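Local coordinates for putative triphosphoribosyl-dephospho-coA synthase (Archaeoglobus fulgidus DSM 4304, PDB 3H9P), which is of unknown function but may bind ATP and act as a triphosphoribosyl-dephospho-CoA synthase, at residues I131-W136 / R148-G153; R93-V98 / E124-K129; E38-A43 / L99-L104. All coordinates share one frame; numbering follows the deposited sequence.

Interaction 1. Residues I131-W136 / R148-G153; sequences INLYEW and RELVDG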
loop_
_atom_site.group_PDB
_atom_site.type_symbol
_atom_site.label_atom_id
_atom_site.label_comp_id
_atom_site.label_asym_id
_atom_site.label_seq_id
_atom_site.Cartn_x
_atom_site.Cartn_y
_atom_site.Cartn_z
ATOM N N ILE A 131 -9.185 -15.509 -3.922
ATOM C CA ILE A 131 -8.173 -14.735 -4.613
ATOM C C ILE A 131 -6.839 -15.431 -4.485
ATOM O O ILE A 131 -6.212 -15.455 -3.401
ATOM C CB ILE A 131 -8.107 -13.261 -4.147
ATOM C CG1 ILE A 131 -9.505 -12.627 -4.250
ATOM C CG2 ILE A 131 -7.081 -12.510 -4.970
ATOM C CD1 ILE A 131 -9.598 -11.095 -3.945
ATOM N N ASN A 132 -6.401 -16.009 -5.599
ATOM C CA ASN A 132 -5.159 -16.723 -5.587
ATOM C C ASN A 132 -3.955 -15.760 -5.531
ATOM O O ASN A 132 -4.103 -14.536 -5.547
ATOM C CB ASN A 132 -5.117 -17.741 -6.715
ATOM C CG ASN A 132 -4.630 -17.172 -8.029
ATOM O OD1 ASN A 132 -4.137 -16.062 -8.122
ATOM N ND2 ASN A 132 -4.749 -17.979 -9.064
ATOM N N LEU A 133 -2.759 -16.296 -5.446
ATOM C CA LEU A 133 -1.627 -15.444 -5.142
ATOM C C LEU A 133 -1.333 -14.549 -6.337
ATOM O O LEU A 133 -0.857 -13.432 -6.195
ATOM C CB LEU A 133 -0.422 -16.296 -4.805
ATOM C CG LEU A 133 0.906 -15.602 -4.524
ATOM C CD1 LEU A 133 0.786 -14.649 -3.263
ATOM C CD2 LEU A 133 1.923 -16.718 -4.312
ATOM N N TYR A 134 -1.643 -15.063 -7.524
ATOM C CA TYR A 134 -1.403 -14.341 -8.763
ATOM C C TYR A 134 -2.334 -13.149 -8.829
ATOM O O TYR A 134 -1.885 -12.014 -9.040
ATOM C CB TYR A 134 -1.609 -15.268 -9.949
ATOM C CG TYR A 134 -1.374 -14.613 -11.275
ATOM C CD1 TYR A 134 -0.076 -14.373 -11.713
ATOM C CD2 TYR A 134 -2.447 -14.262 -12.117
ATOM C CE1 TYR A 134 0.175 -13.804 -12.939
ATOM C CE2 TYR A 134 -2.204 -13.668 -13.376
ATOM C CZ TYR A 134 -0.877 -13.455 -13.765
ATOM O OH TYR A 134 -0.551 -12.880 -14.954
ATOM N N GLU A 135 -3.620 -13.421 -8.625
ATOM C CA GLU A 135 -4.681 -12.396 -8.686
ATOM C C GLU A 135 -4.455 -11.329 -7.630
ATOM O O GLU A 135 -4.592 -10.149 -7.891
ATOM C CB GLU A 135 -6.071 -13.030 -8.550
ATOM C CG GLU A 135 -6.315 -14.097 -9.612
ATOM C CD GLU A 135 -7.463 -15.066 -9.305
ATOM O OE1 GLU A 135 -7.679 -15.477 -8.137
ATOM O OE2 GLU A 135 -8.161 -15.444 -10.268
ATOM N N TRP A 136 -4.100 -11.760 -6.435
ATOM C CA TRP A 136 -3.771 -10.839 -5.370
ATOM C C TRP A 136 -2.694 -9.874 -5.855
ATOM O O TRP A 136 -2.887 -8.655 -5.824
ATOM C CB TRP A 136 -3.286 -11.614 -4.150
ATOM C CG TRP A 136 -3.291 -10.799 -2.896
ATOM C CD1 TRP A 136 -4.004 -9.663 -2.660
ATOM C CD2 TRP A 136 -2.598 -11.097 -1.679
ATOM N NE1 TRP A 136 -3.772 -9.210 -1.387
ATOM C CE2 TRP A 136 -2.924 -10.075 -0.754
ATOM C CE3 TRP A 136 -1.717 -12.125 -1.282
ATOM C CZ2 TRP A 136 -2.403 -10.038 0.556
ATOM C CZ3 TRP A 136 -1.182 -12.088 0.033
ATOM C CH2 TRP A 136 -1.531 -11.047 0.929
ATOM N N ARG A 148 4.851 -7.250 -9.173
ATOM C CA ARG A 148 5.045 -7.060 -10.600
ATOM C C ARG A 148 5.900 -8.161 -11.270
ATOM O O ARG A 148 5.576 -8.590 -12.368
ATOM C CB ARG A 148 5.658 -5.676 -10.729
ATOM C CG ARG A 148 6.428 -5.312 -11.973
ATOM C CD ARG A 148 6.296 -3.839 -12.010
ATOM N NE ARG A 148 7.522 -3.141 -12.298
ATOM C CZ ARG A 148 7.739 -1.890 -11.934
ATOM N NH1 ARG A 148 6.827 -1.237 -11.216
ATOM N NH2 ARG A 148 8.877 -1.307 -12.270
ATOM N N GLU A 149 6.969 -8.617 -10.616
ATOM C CA GLU A 149 7.680 -9.849 -11.010
ATOM C C GLU A 149 6.778 -11.099 -10.953
ATOM O O GLU A 149 6.900 -12.021 -11.776
ATOM C CB GLU A 149 8.877 -10.104 -10.067
ATOM C CG GLU A 149 9.988 -9.094 -10.205
ATOM C CD GLU A 149 10.719 -9.227 -11.524
ATOM O OE1 GLU A 149 11.600 -10.096 -11.653
ATOM O OE2 GLU A 149 10.392 -8.476 -12.440
ATOM N N LEU A 150 5.917 -11.169 -9.944
ATOM C CA LEU A 150 5.115 -12.359 -9.799
ATOM C C LEU A 150 4.056 -12.391 -10.888
ATOM O O LEU A 150 3.590 -13.477 -11.271
ATOM C CB LEU A 150 4.516 -12.474 -8.387
ATOM C CG LEU A 150 5.328 -13.442 -7.473
ATOM C CD1 LEU A 150 6.704 -12.925 -7.217
ATOM C CD2 LEU A 150 4.631 -13.749 -6.147
ATOM N N VAL A 151 3.710 -11.213 -11.408
ATOM C CA VAL A 151 2.645 -11.116 -12.388
ATOM C C VAL A 151 3.109 -11.103 -13.869
ATOM O O VAL A 151 2.391 -11.552 -14.724
ATOM C CB VAL A 151 1.694 -9.906 -12.090
ATOM C CG1 VAL A 151 0.873 -9.555 -13.306
ATOM C CG2 VAL A 151 0.759 -10.224 -10.911
ATOM N N ASP A 152 4.301 -10.597 -14.159
ATOM C CA ASP A 152 4.690 -10.346 -15.530
ATOM C C ASP A 152 5.799 -11.258 -15.968
ATOM O O ASP A 152 6.535 -10.897 -16.852
ATOM C CB ASP A 152 5.180 -8.894 -15.713
ATOM C CG ASP A 152 6.538 -8.592 -14.961
ATOM O OD1 ASP A 152 7.346 -9.505 -14.541
ATOM O OD2 ASP A 152 6.798 -7.386 -14.793
ATOM N N GLY A 153 5.978 -12.396 -15.316
ATOM C CA GLY A 153 7.031 -13.312 -15.714
ATOM C C GLY A 153 8.435 -12.976 -15.230
ATOM O O GLY A 153 9.402 -13.371 -15.853
#

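Interaction 2. Residues R93-V98 / E124-K129; sequences RDSLSV and EEIAQK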
loop_
_atom_site.group_PDB
_atom_site.type_symbol
_atom_site.label_atom_id
_atom_site.label_comp_id
_atom_site.label_asym_id
_atom_site.label_seq_id
_atom_site.Cartn_x
_atom_site.Cartn_y
_atom_site.Cartn_z
ATOM N N ARG A 93 -5.523 -20.322 -0.665
ATOM C CA ARG A 93 -4.711 -20.795 0.437
ATOM C C ARG A 93 -3.253 -20.393 0.268
ATOM O O ARG A 93 -2.568 -20.142 1.262
ATOM C CB ARG A 93 -4.833 -22.289 0.585
ATOM C CG ARG A 93 -6.250 -22.739 0.858
ATOM C CD ARG A 93 -6.239 -24.076 1.510
ATOM N NE ARG A 93 -7.508 -24.332 2.187
ATOM C CZ ARG A 93 -7.768 -25.434 2.879
ATOM N NH1 ARG A 93 -6.840 -26.392 2.977
ATOM N NH2 ARG A 93 -8.950 -25.575 3.469
ATOM N N ASP A 94 -2.778 -20.285 -0.968
ATOM C CA ASP A 94 -1.401 -19.802 -1.180
ATOM C C ASP A 94 -1.239 -18.347 -0.765
ATOM O O ASP A 94 -0.238 -17.953 -0.170
ATOM C CB ASP A 94 -0.977 -19.969 -2.636
ATOM C CG ASP A 94 -0.837 -21.415 -3.019
ATOM O OD1 ASP A 94 0.121 -22.033 -2.474
ATOM O OD2 ASP A 94 -1.699 -21.934 -3.811
ATOM N N SER A 95 -2.240 -17.551 -1.096
ATOM C CA SER A 95 -2.323 -16.164 -0.646
ATOM C C SER A 95 -2.302 -16.015 0.858
ATOM O O SER A 95 -1.588 -15.172 1.383
ATOM C CB SER A 95 -3.606 -15.559 -1.184
ATOM O OG SER A 95 -3.404 -15.277 -2.538
ATOM N N LEU A 96 -3.085 -16.860 1.526
ATOM C CA LEU A 96 -3.214 -16.869 2.977
ATOM C C LEU A 96 -1.880 -17.254 3.654
ATOM O O LEU A 96 -1.452 -16.601 4.606
ATOM C CB LEU A 96 -4.361 -17.829 3.405
ATOM C CG LEU A 96 -5.800 -17.381 3.108
ATOM C CD1 LEU A 96 -6.879 -18.421 3.523
ATOM C CD2 LEU A 96 -6.108 -16.043 3.783
ATOM N N SER A 97 -1.240 -18.316 3.161
ATOM C CA SER A 97 0.105 -18.668 3.595
ATOM C C SER A 97 1.078 -17.521 3.352
ATOM O O SER A 97 1.863 -17.169 4.227
ATOM C CB SER A 97 0.608 -19.880 2.838
ATOM O OG SER A 97 -0.106 -21.018 3.238
ATOM N N VAL A 98 1.016 -16.918 2.176
ATOM C CA VAL A 98 1.942 -15.846 1.933
ATOM C C VAL A 98 1.718 -14.687 2.918
ATOM O O VAL A 98 2.691 -14.147 3.467
ATOM C CB VAL A 98 1.922 -15.400 0.468
ATOM C CG1 VAL A 98 2.673 -14.088 0.268
ATOM C CG2 VAL A 98 2.550 -16.491 -0.399
ATOM N N GLU A 124 -10.127 -12.670 5.247
ATOM C CA GLU A 124 -11.479 -13.143 5.015
ATOM C C GLU A 124 -11.975 -12.826 3.602
ATOM O O GLU A 124 -12.725 -13.605 3.044
ATOM C CB GLU A 124 -12.449 -12.756 6.146
ATOM C CG GLU A 124 -13.013 -11.351 6.148
ATOM C CD GLU A 124 -13.903 -11.096 7.373
ATOM O OE1 GLU A 124 -15.121 -10.841 7.193
ATOM O OE2 GLU A 124 -13.394 -11.176 8.524
ATOM N N GLU A 125 -11.505 -11.736 2.998
ATOM C CA GLU A 125 -11.884 -11.441 1.610
ATOM C C GLU A 125 -11.106 -12.247 0.589
ATOM O O GLU A 125 -11.665 -12.663 -0.433
ATOM C CB GLU A 125 -11.826 -9.951 1.303
ATOM C CG GLU A 125 -12.854 -9.200 2.062
ATOM C CD GLU A 125 -14.268 -9.726 1.827
ATOM O OE1 GLU A 125 -14.679 -9.811 0.649
ATOM O OE2 GLU A 125 -14.957 -10.058 2.828
ATOM N N ILE A 126 -9.831 -12.480 0.875
ATOM C CA ILE A 126 -9.076 -13.464 0.113
ATOM C C ILE A 126 -9.823 -14.789 0.050
ATOM O O ILE A 126 -10.135 -15.276 -1.035
ATOM C CB ILE A 126 -7.642 -13.675 0.630
ATOM C CG1 ILE A 126 -6.816 -12.406 0.385
ATOM C CG2 ILE A 126 -6.994 -14.832 -0.125
ATOM C CD1 ILE A 126 -5.587 -12.317 1.242
ATOM N N ALA A 127 -10.143 -15.337 1.216
ATOM C CA ALA A 127 -10.961 -16.549 1.296
ATOM C C ALA A 127 -12.257 -16.443 0.475
ATOM O O ALA A 127 -12.452 -17.197 -0.478
ATOM C CB ALA A 127 -11.264 -16.893 2.757
ATOM N N GLN A 128 -13.111 -15.477 0.827
ATOM C CA GLN A 128 -14.431 -15.305 0.206
ATOM C C GLN A 128 -14.405 -15.226 -1.319
ATOM O O GLN A 128 -15.192 -15.905 -1.984
ATOM C CB GLN A 128 -15.133 -14.059 0.757
ATOM C CG GLN A 128 -15.414 -14.070 2.253
ATOM C CD GLN A 128 -16.458 -15.085 2.656
ATOM O OE1 GLN A 128 -17.650 -14.852 2.489
ATOM N NE2 GLN A 128 -16.015 -16.218 3.205
ATOM N N LYS A 129 -13.516 -14.394 -1.869
ATOM C CA LYS A 129 -13.449 -14.168 -3.315
ATOM C C LYS A 129 -12.500 -15.125 -4.016
ATOM O O LYS A 129 -12.254 -15.001 -5.238
ATOM C CB LYS A 129 -13.037 -12.717 -3.621
ATOM C CG LYS A 129 -14.089 -11.669 -3.248
ATOM C CD LYS A 129 -15.374 -11.955 -3.967
ATOM C CE LYS A 129 -16.334 -10.824 -3.884
ATOM N NZ LYS A 129 -17.620 -11.234 -4.492
#

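Interaction 3. Residues E38-A43 / L99-L104; sequences EGVLRA and LEAFRL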
loop_
_atom_site.group_PDB
_atom_site.type_symbol
_atom_site.label_atom_id
_atom_site.label_comp_id
_atom_site.label_asym_id
_atom_site.label_seq_id
_atom_site.Cartn_x
_atom_site.Cartn_y
_atom_site.Cartn_z
ATOM N N GLU A 38 2.840 -22.445 1.007
ATOM C CA GLU A 38 3.484 -23.229 2.053
ATOM C C GLU A 38 4.986 -23.058 2.012
ATOM O O GLU A 38 5.621 -22.930 3.055
ATOM C CB GLU A 38 3.173 -24.722 1.883
ATOM C CG GLU A 38 2.025 -25.205 2.696
ATOM C CD GLU A 38 1.983 -24.543 4.068
ATOM O OE1 GLU A 38 2.898 -24.817 4.891
ATOM O OE2 GLU A 38 1.044 -23.738 4.298
ATOM N N GLY A 39 5.533 -23.077 0.804
ATOM C CA GLY A 39 6.961 -22.907 0.581
ATOM C C GLY A 39 7.526 -21.614 1.135
ATOM O O GLY A 39 8.559 -21.616 1.839
ATOM N N VAL A 40 6.842 -20.507 0.831
ATOM C CA VAL A 40 7.282 -19.185 1.289
ATOM C C VAL A 40 7.203 -19.186 2.793
ATOM O O VAL A 40 8.160 -18.822 3.442
ATOM C CB VAL A 40 6.411 -18.037 0.705
ATOM C CG1 VAL A 40 6.822 -16.642 1.257
ATOM C CG2 VAL A 40 6.429 -18.068 -0.814
ATOM N N LEU A 41 6.103 -19.697 3.334
ATOM C CA LEU A 41 5.896 -19.739 4.778
ATOM C C LEU A 41 6.920 -20.583 5.560
ATOM O O LEU A 41 7.402 -20.169 6.618
ATOM C CB LEU A 41 4.447 -20.151 5.102
ATOM C CG LEU A 41 4.054 -20.309 6.576
ATOM C CD1 LEU A 41 4.056 -18.979 7.295
ATOM C CD2 LEU A 41 2.684 -20.992 6.749
ATOM N N ARG A 42 7.255 -21.755 5.019
ATOM C CA ARG A 42 8.295 -22.616 5.568
ATOM C C ARG A 42 9.653 -21.943 5.472
ATOM O O ARG A 42 10.410 -21.903 6.461
ATOM C CB ARG A 42 8.304 -23.959 4.842
ATOM C CG ARG A 42 7.445 -25.011 5.585
ATOM C CD ARG A 42 6.623 -25.941 4.683
ATOM N NE ARG A 42 5.651 -26.696 5.469
ATOM C CZ ARG A 42 5.864 -27.903 6.005
ATOM N NH1 ARG A 42 7.025 -28.527 5.838
ATOM N NH2 ARG A 42 4.901 -28.496 6.713
ATOM N N ALA A 43 9.963 -21.392 4.307
ATOM C CA ALA A 43 11.234 -20.701 4.134
ATOM C C ALA A 43 11.379 -19.643 5.198
ATOM O O ALA A 43 12.432 -19.526 5.814
ATOM C CB ALA A 43 11.375 -20.087 2.712
ATOM N N LEU A 99 0.450 -14.335 3.144
ATOM C CA LEU A 99 0.066 -13.305 4.099
ATOM C C LEU A 99 0.525 -13.598 5.542
ATOM O O LEU A 99 1.109 -12.737 6.209
ATOM C CB LEU A 99 -1.450 -13.066 4.027
ATOM C CG LEU A 99 -2.043 -11.892 4.813
ATOM C CD1 LEU A 99 -1.242 -10.595 4.593
ATOM C CD2 LEU A 99 -3.489 -11.675 4.397
ATOM N N GLU A 100 0.292 -14.816 6.013
ATOM C CA GLU A 100 0.865 -15.259 7.277
ATOM C C GLU A 100 2.403 -15.191 7.312
ATOM O O GLU A 100 2.982 -14.806 8.316
ATOM C CB GLU A 100 0.394 -16.668 7.604
ATOM C CG GLU A 100 0.915 -17.166 8.944
ATOM C CD GLU A 100 0.611 -18.613 9.185
ATOM O OE1 GLU A 100 -0.297 -19.142 8.491
ATOM O OE2 GLU A 100 1.265 -19.223 10.073
ATOM N N ALA A 101 3.067 -15.525 6.204
ATOM C CA ALA A 101 4.537 -15.428 6.139
ATOM C C ALA A 101 5.022 -13.977 6.296
ATOM O O ALA A 101 6.057 -13.704 6.948
ATOM C CB ALA A 101 5.088 -16.057 4.815
ATOM N N PHE A 102 4.251 -13.070 5.704
ATOM C CA PHE A 102 4.494 -11.631 5.769
ATOM C C PHE A 102 4.380 -11.133 7.192
ATOM O O PHE A 102 5.280 -10.434 7.685
ATOM C CB PHE A 102 3.484 -10.884 4.875
ATOM C CG PHE A 102 3.579 -9.379 4.955
ATOM C CD1 PHE A 102 4.487 -8.679 4.150
ATOM C CD2 PHE A 102 2.740 -8.653 5.817
ATOM C CE1 PHE A 102 4.560 -7.263 4.193
ATOM C CE2 PHE A 102 2.811 -7.244 5.883
ATOM C CZ PHE A 102 3.726 -6.550 5.071
ATOM N N ARG A 103 3.282 -11.492 7.859
ATOM C CA ARG A 103 3.078 -11.032 9.239
ATOM C C ARG A 103 4.171 -11.580 10.171
ATOM O O ARG A 103 4.603 -10.897 11.082
ATOM C CB ARG A 103 1.694 -11.383 9.740
ATOM N N LEU A 104 4.644 -12.797 9.918
ATOM C CA LEU A 104 5.695 -13.367 10.737
ATOM C C LEU A 104 7.030 -12.693 10.409
ATOM O O LEU A 104 7.860 -12.495 11.279
ATOM C CB LEU A 104 5.770 -14.869 10.536
#

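Interaction 1. Residues I131-W136 / R148-G153
The capped start of helix 133-138 meets the C-terminal end of helix 145-151 here, and Tyr134 reaches across to Val151. The tyrosine hydroxyl donates to the last helical carbonyl: Tyr134 OH lies 3.2 Å from Val151 O, in the carbonyl plane on a lone pair, with a C=O...donor angle of 138°. With CG anti to the backbone N (chi1 -180°), the ring swings out from its own helix toward its neighbour. The carbonyl oxygens of Leu150 and Val151 both sit at the ring edge, near its plane, Leu150 O being 3.8 Å from Tyr134 CD1. The Val151 side chain crosses the tyrosine at about a right angle; Val151 CG2 packs 3.7 Å from the backbone Tyr134 O, while Val151 CG1 lies near the hydroxyl. Deeper in, the methyls Leu133 CD2 and Leu150 CD2 approach to 4.4 Å, and both leucines also rest on Leu87 of helix 76-88. Val151 O takes a second hydrogen bond from Arg84 of that helix, so two donors satisfy this helix-end carbonyl. A phenylalanine in place of Tyr134 would probably leave Val151 O with one of its two donors missing.

The backbone that carries the tyrosine is itself well fixed. Asn132 OD1 accepts from Glu135 N at 2.7 Å, nearly straight at the hydrogen (173°), and more weakly from Tyr134 N. In return Glu135 OE1 accepts from Asn132 N at 2.9 Å, on the anti side of the carboxylate; the same oxygen forms a salt bridge with Lys129 of the second subunit. This reciprocal pairing of side chains and backbone amides is a capping box, the classic N-terminal closure of an alpha-helix.

Interaction 2. Residues R93-V98 / E124-K129
Ser95 and Ile126 make the closest approach between 93-98 of helix 92-105 and 124-129 of helix 118-129, and the contact is apolar: Ser95 CB lies 3.6 Å from Ile126 CG2. Both side chains leave their backbones toward the opposite segment, and Ser95 CA and Ile126 CA are 7.3 Å apart. The same isoleucine methyl also meets Leu96, whose CD2 is 4.2 Å from Ile126 CG2. Leu96 and Ile126 run alongside each other, pointing opposite ways; the one methyl touches both serine and leucine, the two partners lying roughly at a right angle as seen from it. It is placed there by the isoleucine's first torsion, which sets CG2 anti to the backbone N and CG1 anti to the carbonyl carbon (chi1 -67°). Phe92, Leu99 and Trp136 add further apolar surface around Ile126.

No hydrogen bond crosses between the two segments; the polar groups look to other partners. Ser95 offers its carbon to the isoleucine while its OG is hydrogen-bonded to Ile131 O. On helix 118-129, Glu124 and Glu125 both form salt bridges with Lys138 of the second subunit.

The chemistry is thus divided by direction: aliphatic carbon joins the two helices within the chain, and charge carries helix 118-129 into the dimer interface. With no polar pair across it, this contact probably rests on shape and the exclusion of water.

Interaction 3. Residues E38-A43 / L99-L104
A nearly parallel helix-helix contact joins helix 36-46 to helix 92-105, with Leu41 and Ala101 at its centre. Over these short segments the axes come within 8.6 Å and differ in direction by 18°. The small alanine is consistent with the close approach: Leu41 CA and Ala101 CA are only 4.7 Å apart, and Ala101 CB points toward the opposite helix, 3.8 Å from Leu41 CA.

Leu41 has CG anti to its backbone N (chi1 177°), which carries its two methyls over the flank of the other helix. Leu41 CD1 lies against the alanine backbone, 3.8 Å from Ala101 N, and is 4.0 Å from Ala101 CB. Both methyls also touch Glu100, Leu41 CD2 lying 3.9 Å from Glu100 OE1. The extended glutamate chain crosses the leucine obliquely: Glu100 CG lies by Leu41 CD1, and the carboxylate lies against both methyls, at the exposed edge of an otherwise buried contact. On the other flank of Ala101 CB, Val40 CG1 packs at 4.0 Å.

In this all-helical fold the pair of helices is backed by a third, helix 58-68: Phe58 touches both Val40 and Ala101, and Val65 also packs on Val40. The alanine methyl is therefore held among Leu41, Val40 and that phenylalanine.

No hydrogen bond spans the two segments. On the outer side of helix 36-46, Glu38 and Arg42 are one turn apart and form a weak salt bridge, with Glu38 OE1 at the edge of the guanidinium, in its plane, 3.4 Å from Arg42 NE. Arg42 has a second acidic partner in Glu29, which its NH1 meets in a further salt bridge.

Helix 92-105 ties interaction 2 to interaction 3, using its earlier residues for the first and its later ones for the second; their centres are 13 Å apart. Ser97 OG and Glu38 OE2, 3.1 Å apart, join them in a probable hydrogen bond, and Ile126 CD1 packs 3.8 Å from Leu99 CD2. Interaction 1 follows interaction 2 along the chain, also with centres 13 Å apart, and the seam between them is partly polar, with a probable backbone hydrogen bond from Ile131 N to Ile126 O at 3.0 Å. Interactions 1 and 3, 16 Å apart, meet through Trp136 and Leu99. Interactions 1 and 2 also touch the second subunit, whereas interaction 3 does not.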